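Long-range contacts in bifunctional protein PutA (Bdellovibrio bacteriovorus, PDB 5UR2), which probably catalyses both steps of proline degradation to glutamate, joining a flavin-dependent proline dehydrogenase to an NAD+-dependent L-glutamate gamma-semialdehyde dehydrogenase: residues B[591-596]-B[641-646]; B[599-604]-B[651-656]; B[768-773]-B[932-937]. One frame throughout, in Å; residues are numbered along the deposited sequence.

All three contacts belong to the aldehyde dehydrogenase part of the chain. Contacts 1 and 2 share helix 587-611 and cross along the sequence: two successive pieces of that helix meet first the loop before helix 646-657 and then the helix itself. Their centres lie about 13 Å apart, and they touch where Ala646 O packs against Phe600 CD2. Contact 3 follows later in the chain and joins helix 761-773 to the loop 932-937, its centre about 15 Å from that of contact 1. Contact 1 lies nearest to both predicted catalytic residues, Cys780 and Glu746; between side chains, Thr934 of contact 3 is about 9 Å from Cys780 and Phe600 of contact 2 about 8 Å from Glu746.

Contact 1: residues B[591-596]-B[641-646]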
loop_
_atom_site.group_PDB
_atom_site.type_symbol
_atom_site.label_atom_id
_atom_site.label_comp_id
_atom_site.label_asym_id
_atom_site.label_seq_id
_atom_site.Cartn_x
_atom_site.Cartn_y
_atom_site.Cartn_z
ATOM N N ASP B 591 18.269 -6.534 -25.776
ATOM C CA ASP B 591 17.358 -7.589 -25.315
ATOM C C ASP B 591 16.840 -7.301 -23.910
ATOM O O ASP B 591 15.644 -7.455 -23.631
ATOM C CB ASP B 591 18.053 -8.954 -25.343
ATOM C CG ASP B 591 17.162 -10.081 -24.818
ATOM O OD1 ASP B 591 15.968 -10.143 -25.174
ATOM O OD2 ASP B 591 17.660 -10.891 -24.024
ATOM N N GLY B 592 17.741 -6.914 -23.006
ATOM C CA GLY B 592 17.312 -6.498 -21.684
ATOM C C GLY B 592 16.337 -5.334 -21.739
ATOM O O GLY B 592 15.428 -5.242 -20.904
ATOM N N ASP B 593 16.505 -4.439 -22.726
ATOM C CA ASP B 593 15.584 -3.312 -22.881
ATOM C C ASP B 593 14.175 -3.787 -23.212
ATOM O O ASP B 593 13.192 -3.291 -22.645
ATOM C CB ASP B 593 16.086 -2.346 -23.956
ATOM C CG ASP B 593 15.523 -0.920 -23.771
ATOM O OD1 ASP B 593 16.134 -0.143 -23.021
ATOM O OD2 ASP B 593 14.453 -0.587 -24.332
ATOM N N ILE B 594 14.054 -4.743 -24.136
ATOM C CA ILE B 594 12.739 -5.290 -24.467
ATOM C C ILE B 594 12.126 -5.974 -23.249
ATOM O O ILE B 594 10.921 -5.831 -22.972
ATOM C CB ILE B 594 12.833 -6.262 -25.657
ATOM C CG1 ILE B 594 13.661 -5.665 -26.799
ATOM C CG2 ILE B 594 11.457 -6.645 -26.123
ATOM C CD1 ILE B 594 13.261 -4.273 -27.218
ATOM N N GLY B 595 12.936 -6.738 -22.508
ATOM C CA GLY B 595 12.410 -7.411 -21.327
ATOM C C GLY B 595 11.878 -6.430 -20.296
ATOM O O GLY B 595 10.810 -6.637 -19.711
ATOM N N GLU B 596 12.619 -5.349 -20.062
ATOM C CA GLU B 596 12.156 -4.333 -19.124
ATOM C C GLU B 596 10.856 -3.694 -19.606
ATOM O O GLU B 596 9.951 -3.449 -18.798
ATOM C CB GLU B 596 13.253 -3.282 -18.906
ATOM C CG GLU B 596 12.959 -2.262 -17.782
ATOM C CD GLU B 596 14.089 -1.241 -17.563
ATOM O OE1 GLU B 596 13.788 -0.054 -17.394
ATOM O OE2 GLU B 596 15.270 -1.616 -17.538
ATOM N N TRP B 641 16.721 8.542 -24.610
ATOM C CA TRP B 641 17.141 7.633 -25.671
ATOM C C TRP B 641 17.898 6.411 -25.165
ATOM O O TRP B 641 18.066 5.456 -25.931
ATOM C CB TRP B 641 18.020 8.372 -26.695
ATOM C CG TRP B 641 19.085 9.192 -26.040
ATOM C CD1 TRP B 641 19.038 10.534 -25.753
ATOM C CD2 TRP B 641 20.348 8.718 -25.542
ATOM N NE1 TRP B 641 20.206 10.926 -25.126
ATOM C CE2 TRP B 641 21.017 9.828 -24.973
ATOM C CE3 TRP B 641 20.971 7.462 -25.509
ATOM C CZ2 TRP B 641 22.274 9.717 -24.385
ATOM C CZ3 TRP B 641 22.221 7.351 -24.931
ATOM C CH2 TRP B 641 22.861 8.475 -24.372
ATOM N N ASN B 642 18.393 6.414 -23.917
ATOM C CA ASN B 642 19.353 5.372 -23.540
ATOM C C ASN B 642 18.693 4.039 -23.203
ATOM O O ASN B 642 19.344 2.994 -23.303
ATOM C CB ASN B 642 20.241 5.841 -22.391
ATOM C CG ASN B 642 19.497 5.981 -21.090
ATOM O OD1 ASN B 642 18.311 6.312 -21.063
ATOM N ND2 ASN B 642 20.205 5.764 -19.988
ATOM N N PHE B 643 17.436 4.039 -22.760
ATOM C CA PHE B 643 16.621 2.824 -22.691
ATOM C C PHE B 643 15.412 3.103 -23.571
ATOM O O PHE B 643 14.319 3.401 -23.066
ATOM C CB PHE B 643 16.232 2.456 -21.260
ATOM C CG PHE B 643 17.376 1.925 -20.447
ATOM C CD1 PHE B 643 18.262 2.790 -19.829
ATOM C CD2 PHE B 643 17.572 0.558 -20.313
ATOM C CE1 PHE B 643 19.336 2.306 -19.085
ATOM C CE2 PHE B 643 18.641 0.059 -19.568
ATOM C CZ PHE B 643 19.530 0.947 -18.958
ATOM N N PRO B 644 15.576 3.006 -24.893
ATOM C CA PRO B 644 14.658 3.708 -25.810
ATOM C C PRO B 644 13.261 3.116 -25.890
ATOM O O PRO B 644 12.336 3.852 -26.248
ATOM C CB PRO B 644 15.391 3.642 -27.159
ATOM C CG PRO B 644 16.280 2.437 -27.047
ATOM C CD PRO B 644 16.688 2.344 -25.601
ATOM N N LEU B 645 13.060 1.835 -25.571
ATOM C CA LEU B 645 11.700 1.295 -25.501
ATOM C C LEU B 645 11.199 1.190 -24.068
ATOM O O LEU B 645 10.046 1.548 -23.794
ATOM C CB LEU B 645 11.610 -0.091 -26.166
ATOM C CG LEU B 645 10.229 -0.758 -26.327
ATOM C CD1 LEU B 645 9.374 -0.000 -27.366
ATOM C CD2 LEU B 645 10.319 -2.238 -26.672
ATOM N N ALA B 646 12.058 0.731 -23.148
ATOM C CA ALA B 646 11.618 0.364 -21.805
ATOM C C ALA B 646 11.113 1.577 -21.020
ATOM O O ALA B 646 9.992 1.567 -20.504
ATOM C CB ALA B 646 12.752 -0.350 -21.052
#
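Asp593 reaches from helix 587-611 into the loop 641-646 and grips it through OD2, while OD1 packs against Phe643. OD2 accepts the N-H of Leu645 at 3.1 Å and that of Ala646 at 3.0 Å, the two donors arriving on the syn side but from opposite faces of the carboxylate plane. OD1 lies 3.0 Å from Phe643 CA and 3.1 Å from Phe643 CD2, with the carboxylate and ring planes only 19° apart. An anti arrangement of CG to the backbone N (chi1 -156°) carries the carboxyl group to the loop. Apolar contacts flank this polar centre: Ala646 CB sits 3.7 Å from Glu596 CB, and Ile594 CD1 meets Leu645 CD2 at 3.6 Å.

Farther out, Gln579 NE2 gives OD2 a further hydrogen bond, while Lys585 forms a salt bridge with OD1, a hydrogen bond with Asn642 O and a cation-pi contact with Phe643. The negative charge of Asp593 lies beside the N-H groups of Leu645 and Ala646, where helix 646-657 begins, a position that probably stabilises the helix start. Asn642 is turned instead to Gln778 O, its side chain about 5 Å from that of Cys780. The Trp-Asn-Phe-Pro sequence at 641-644 is characteristic of aldehyde dehydrogenases, in whose relatives this asparagine contributes to the oxyanion hole.

Contact 2: residues B[599-604]-B[651-656]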
loop_
_atom_site.group_PDB
_atom_site.type_symbol
_atom_site.label_atom_id
_atom_site.label_comp_id
_atom_site.label_asym_id
_atom_site.label_seq_id
_atom_site.Cartn_x
_atom_site.Cartn_y
_atom_site.Cartn_z
ATOM N N ASP B 599 8.147 -5.981 -18.901
ATOM C CA ASP B 599 7.953 -6.016 -17.456
ATOM C C ASP B 599 7.119 -4.835 -16.973
ATOM O O ASP B 599 6.246 -5.007 -16.118
ATOM C CB ASP B 599 9.306 -6.039 -16.729
ATOM C CG ASP B 599 10.006 -7.396 -16.800
ATOM O OD1 ASP B 599 9.349 -8.409 -17.174
ATOM O OD2 ASP B 599 11.220 -7.453 -16.444
ATOM N N PHE B 600 7.402 -3.624 -17.477
ATOM C CA PHE B 600 6.609 -2.448 -17.100
ATOM C C PHE B 600 5.135 -2.657 -17.432
ATOM O O PHE B 600 4.249 -2.404 -16.600
ATOM C CB PHE B 600 7.143 -1.192 -17.808
ATOM C CG PHE B 600 8.359 -0.566 -17.151
ATOM C CD1 PHE B 600 8.423 -0.400 -15.766
ATOM C CD2 PHE B 600 9.421 -0.117 -17.925
ATOM C CE1 PHE B 600 9.535 0.185 -15.157
ATOM C CE2 PHE B 600 10.559 0.477 -17.329
ATOM C CZ PHE B 600 10.605 0.620 -15.938
ATOM N N CYS B 601 4.860 -3.119 -18.655
ATOM C CA CYS B 601 3.504 -3.435 -19.081
ATOM C C CYS B 601 2.812 -4.356 -18.090
ATOM O O CYS B 601 1.726 -4.052 -17.576
ATOM C CB CYS B 601 3.537 -4.103 -20.456
ATOM S SG CYS B 601 3.952 -3.021 -21.817
ATOM N N ARG B 602 3.425 -5.508 -17.826
ATOM C CA ARG B 602 2.751 -6.494 -16.990
ATOM C C ARG B 602 2.645 -6.019 -15.547
ATOM O O ARG B 602 1.619 -6.235 -14.899
ATOM C CB ARG B 602 3.483 -7.837 -17.070
ATOM C CG ARG B 602 3.591 -8.340 -18.489
ATOM C CD ARG B 602 3.398 -9.830 -18.509
ATOM N NE ARG B 602 3.691 -10.403 -19.815
ATOM C CZ ARG B 602 2.829 -10.473 -20.823
ATOM N NH1 ARG B 602 1.601 -9.976 -20.709
ATOM N NH2 ARG B 602 3.202 -11.046 -21.962
ATOM N N TYR B 603 3.686 -5.354 -15.036
ATOM C CA TYR B 603 3.667 -4.913 -13.643
ATOM C C TYR B 603 2.629 -3.818 -13.420
ATOM O O TYR B 603 1.854 -3.869 -12.457
ATOM C CB TYR B 603 5.051 -4.437 -13.232
ATOM C CG TYR B 603 5.193 -4.036 -11.777
ATOM C CD1 TYR B 603 5.599 -4.963 -10.815
ATOM C CD2 TYR B 603 4.957 -2.722 -11.366
ATOM C CE1 TYR B 603 5.764 -4.591 -9.459
ATOM C CE2 TYR B 603 5.107 -2.344 -10.032
ATOM C CZ TYR B 603 5.514 -3.279 -9.082
ATOM O OH TYR B 603 5.666 -2.896 -7.770
ATOM N N TYR B 604 2.589 -2.810 -14.293
ATOM C CA TYR B 604 1.608 -1.758 -14.057
ATOM C C TYR B 604 0.204 -2.277 -14.326
ATOM O O TYR B 604 -0.740 -1.860 -13.651
ATOM C CB TYR B 604 1.928 -0.510 -14.896
ATOM C CG TYR B 604 3.260 0.114 -14.500
ATOM C CD1 TYR B 604 3.652 0.169 -13.162
ATOM C CD2 TYR B 604 4.146 0.593 -15.467
ATOM C CE1 TYR B 604 4.869 0.719 -12.782
ATOM C CE2 TYR B 604 5.381 1.134 -15.109
ATOM C CZ TYR B 604 5.737 1.189 -13.759
ATOM O OH TYR B 604 6.950 1.719 -13.389
ATOM N N MET B 651 6.568 4.729 -18.797
ATOM C CA MET B 651 5.842 5.982 -18.579
ATOM C C MET B 651 4.476 5.938 -19.259
ATOM O O MET B 651 3.453 6.264 -18.646
ATOM C CB MET B 651 6.659 7.171 -19.105
ATOM C CG MET B 651 7.967 7.469 -18.366
ATOM S SD MET B 651 8.982 8.642 -19.332
ATOM C CE MET B 651 9.995 9.381 -18.063
ATOM N N VAL B 652 4.437 5.487 -20.519
ATOM C CA VAL B 652 3.196 5.520 -21.296
ATOM C C VAL B 652 2.165 4.547 -20.726
ATOM O O VAL B 652 0.978 4.886 -20.606
ATOM C CB VAL B 652 3.479 5.227 -22.785
ATOM C CG1 VAL B 652 2.167 5.051 -23.572
ATOM C CG2 VAL B 652 4.257 6.358 -23.405
ATOM N N THR B 653 2.582 3.307 -20.419
ATOM C CA THR B 653 1.607 2.329 -19.938
ATOM C C THR B 653 1.146 2.656 -18.525
ATOM O O THR B 653 -0.030 2.446 -18.191
ATOM C CB THR B 653 2.157 0.900 -19.989
ATOM O OG1 THR B 653 3.363 0.808 -19.223
ATOM C CG2 THR B 653 2.424 0.469 -21.405
ATOM N N ALA B 654 2.048 3.156 -17.671
ATOM C CA ALA B 654 1.617 3.543 -16.329
ATOM C C ALA B 654 0.561 4.635 -16.410
ATOM O O ALA B 654 -0.514 4.516 -15.816
ATOM C CB ALA B 654 2.800 4.011 -15.476
ATOM N N ALA B 655 0.834 5.679 -17.197
ATOM C CA ALA B 655 -0.118 6.773 -17.349
ATOM C C ALA B 655 -1.437 6.268 -17.922
ATOM O O ALA B 655 -2.511 6.564 -17.395
ATOM C CB ALA B 655 0.473 7.849 -18.257
ATOM N N ALA B 656 -1.364 5.505 -19.009
ATOM C CA ALA B 656 -2.575 5.075 -19.696
ATOM C C ALA B 656 -3.355 4.055 -18.877
ATOM O O ALA B 656 -4.586 4.161 -18.767
ATOM C CB ALA B 656 -2.224 4.520 -21.078
#
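Cys601 and Thr653 lie with their CA atoms 6.1 Å apart, and Tyr604, about one turn after Cys601, comes to 5.8 Å from Ala654, the residue after Thr653, between CA atoms. The two helical segments run nearly parallel, in the same direction, with a crossing angle of -18° and an axial separation of 9.0 Å. Helix 646-657 follows strand 623-638 and leads to strand 661-665, which pairs with it in parallel, so it is the helix of a beta-alpha-beta crossover; helix 587-611 packs on it from outside that unit.

The ring of Tyr604 carries much of the contact. Ala654 CB lies over one of its faces, displaced toward the rim, in a CH-pi contact 4.0 Å from the ring centroid; the nearest ring atom, Tyr604 CD2, is 3.7 Å from that CB. Thr653 approaches the same ring differently: its OG1 lies at the edge and in the plane of the ring, 3.8 Å from Tyr604 CD2. The other branch of Thr653, CG2, stands anti to the carbonyl carbon, beside the backbone N, and meets Cys601 SG at 3.8 Å. Val561 and Ala565 of helix 554-570 also pack on Cys601, and Leu564 on Thr653.

The polar ends find their partners elsewhere: Thr653 OG1 bonds Ala649 O in its own helix, and Tyr604 OH bonds Gly956 N. Between the two segments themselves the buried contact therefore rests on shape and dispersion, with one methyl group over an aromatic face and another against sulfur.

Contact 3: residues B[768-773]-B[932-937]; sequences VIYSAF and GITGAM
Ser771 and Thr934 bring together the C-terminal end of helix 761-773 and the loop that follows strand 926-929, in the aldehyde dehydrogenase fold. The helix is that of a beta-alpha-beta crossover between the parallel strands 751-755 and 783-789. The loop probably corresponds to the segment that, in related semialdehyde dehydrogenases, binds the carboxylate of the aldehyde substrate; the side chain of Thr934 is about 9 Å from that of Cys780.

One direct hydrogen bond joins the segments. Ile933 N donates to Ser771 OG at 3.0 Å along a fairly straight path of 162°. With OG beside the backbone N and anti to the carbonyl carbon (chi1 -64°), the hydroxyl also bonds Gly767 O one turn back, so it links the loop amide to the helix backbone.

Van der Waals contacts surround this bond. Gly932 lets the loop come close, its CA lying 3.3 Å from Ser771 OG, and Ile933 CG1 rests against Ser771 CB while the isoleucine also packs on Asn751, Val753 and Ala783. Thr934 divides its branches: CG2 lies 3.7 Å from Ser771 O, and OG1 approaches the Tyr770 ring obliquely, 3.4 Å from CE2. The hydroxyl of that tyrosine is held by Glu589.

A water-mediated link completes the contact. One water donates to Tyr770 O at 2.7 Å and shares a hydrogen bond with Thr934 OG1 at 2.8 Å, its oxygen sitting over one face of the Tyr770 ring, toward the rim.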
loop_
_atom_site.group_PDB
_atom_site.type_symbol
_atom_site.label_atom_id
_atom_site.label_comp_id
_atom_site.label_asym_id
_atom_site.label_seq_id
_atom_site.Cartn_x
_atom_site.Cartn_y
_atom_site.Cartn_z
ATOM N N VAL B 768 32.380 -3.867 -11.309
ATOM C CA VAL B 768 32.710 -2.481 -11.637
ATOM C C VAL B 768 32.866 -2.291 -13.153
ATOM O O VAL B 768 32.388 -1.295 -13.724
ATOM C CB VAL B 768 33.956 -2.042 -10.852
ATOM C CG1 VAL B 768 34.511 -0.768 -11.409
ATOM C CG2 VAL B 768 33.603 -1.859 -9.387
ATOM N N ILE B 769 33.524 -3.235 -13.831
ATOM C CA ILE B 769 33.681 -3.131 -15.286
ATOM C C ILE B 769 32.319 -3.020 -15.960
ATOM O O ILE B 769 32.074 -2.101 -16.754
ATOM C CB ILE B 769 34.488 -4.321 -15.846
ATOM C CG1 ILE B 769 35.950 -4.204 -15.455
ATOM C CG2 ILE B 769 34.430 -4.353 -17.369
ATOM C CD1 ILE B 769 36.651 -3.071 -16.180
ATOM N N TYR B 770 31.400 -3.929 -15.633
ATOM C CA TYR B 770 30.106 -3.877 -16.301
ATOM C C TYR B 770 29.315 -2.651 -15.876
ATOM O O TYR B 770 28.659 -2.017 -16.712
ATOM C CB TYR B 770 29.289 -5.156 -16.067
ATOM C CG TYR B 770 27.930 -5.021 -16.714
ATOM C CD1 TYR B 770 27.820 -4.926 -18.087
ATOM C CD2 TYR B 770 26.756 -4.913 -15.945
ATOM C CE1 TYR B 770 26.589 -4.765 -18.704
ATOM C CE2 TYR B 770 25.516 -4.762 -16.555
ATOM C CZ TYR B 770 25.446 -4.677 -17.946
ATOM O OH TYR B 770 24.242 -4.509 -18.601
ATOM N N SER B 771 29.380 -2.279 -14.594
ATOM C CA SER B 771 28.665 -1.081 -14.132
ATOM C C SER B 771 29.199 0.197 -14.784
ATOM O O SER B 771 28.438 1.156 -15.003
ATOM C CB SER B 771 28.743 -0.969 -12.604
ATOM O OG SER B 771 28.086 -2.046 -11.941
ATOM N N ALA B 772 30.503 0.242 -15.075
ATOM C CA ALA B 772 31.140 1.427 -15.632
ATOM C C ALA B 772 31.078 1.480 -17.153
ATOM O O ALA B 772 30.898 2.563 -17.717
ATOM C CB ALA B 772 32.601 1.501 -15.190
ATOM N N PHE B 773 31.235 0.342 -17.839
ATOM C CA PHE B 773 31.373 0.358 -19.286
ATOM C C PHE B 773 30.203 -0.290 -20.030
ATOM O O PHE B 773 30.120 -0.155 -21.253
ATOM C CB PHE B 773 32.705 -0.309 -19.695
ATOM C CG PHE B 773 33.934 0.402 -19.149
ATOM C CD1 PHE B 773 34.091 1.779 -19.308
ATOM C CD2 PHE B 773 34.923 -0.300 -18.461
ATOM C CE1 PHE B 773 35.216 2.441 -18.808
ATOM C CE2 PHE B 773 36.054 0.364 -17.950
ATOM C CZ PHE B 773 36.200 1.733 -18.134
ATOM N N GLY B 932 27.068 -5.620 -9.052
ATOM C CA GLY B 932 27.055 -4.379 -9.817
ATOM C C GLY B 932 25.845 -3.487 -9.511
ATOM O O GLY B 932 24.862 -3.900 -8.897
ATOM N N ILE B 933 25.923 -2.223 -9.941
ATOM C CA ILE B 933 24.955 -1.214 -9.522
ATOM C C ILE B 933 24.065 -0.758 -10.665
ATOM O O ILE B 933 23.327 0.222 -10.514
ATOM C CB ILE B 933 25.638 -0.001 -8.867
ATOM C CG1 ILE B 933 26.526 0.729 -9.875
ATOM C CG2 ILE B 933 26.431 -0.418 -7.645
ATOM C CD1 ILE B 933 26.983 2.118 -9.386
ATOM N N THR B 934 24.101 -1.448 -11.799
ATOM C CA THR B 934 23.201 -1.203 -12.904
ATOM C C THR B 934 22.277 -2.415 -13.037
ATOM O O THR B 934 22.268 -3.295 -12.173
ATOM C CB THR B 934 23.990 -0.904 -14.189
ATOM O OG1 THR B 934 24.718 -2.064 -14.610
ATOM C CG2 THR B 934 24.972 0.236 -13.957
ATOM N N GLY B 935 21.463 -2.438 -14.091
ATOM C CA GLY B 935 20.570 -3.566 -14.332
ATOM C C GLY B 935 19.383 -3.696 -13.391
ATOM O O GLY B 935 18.913 -4.818 -13.143
ATOM N N ALA B 936 18.889 -2.588 -12.848
ATOM C CA ALA B 936 17.697 -2.653 -12.006
ATOM C C ALA B 936 16.532 -3.239 -12.794
ATOM O O ALA B 936 16.285 -2.853 -13.935
ATOM C CB ALA B 936 17.323 -1.256 -11.482
ATOM N N MET B 937 15.816 -4.174 -12.187
ATOM C CA MET B 937 14.679 -4.817 -12.835
ATOM C C MET B 937 13.382 -4.459 -12.120
ATOM O O MET B 937 13.354 -4.272 -10.900
ATOM C CB MET B 937 14.842 -6.335 -12.859
ATOM C CG MET B 937 16.118 -6.803 -13.567
ATOM S SD MET B 937 16.242 -8.599 -13.525
ATOM C CE MET B 937 14.971 -9.094 -14.700
HETATM O O HOH W 1 26.040 -1.459 -17.004
#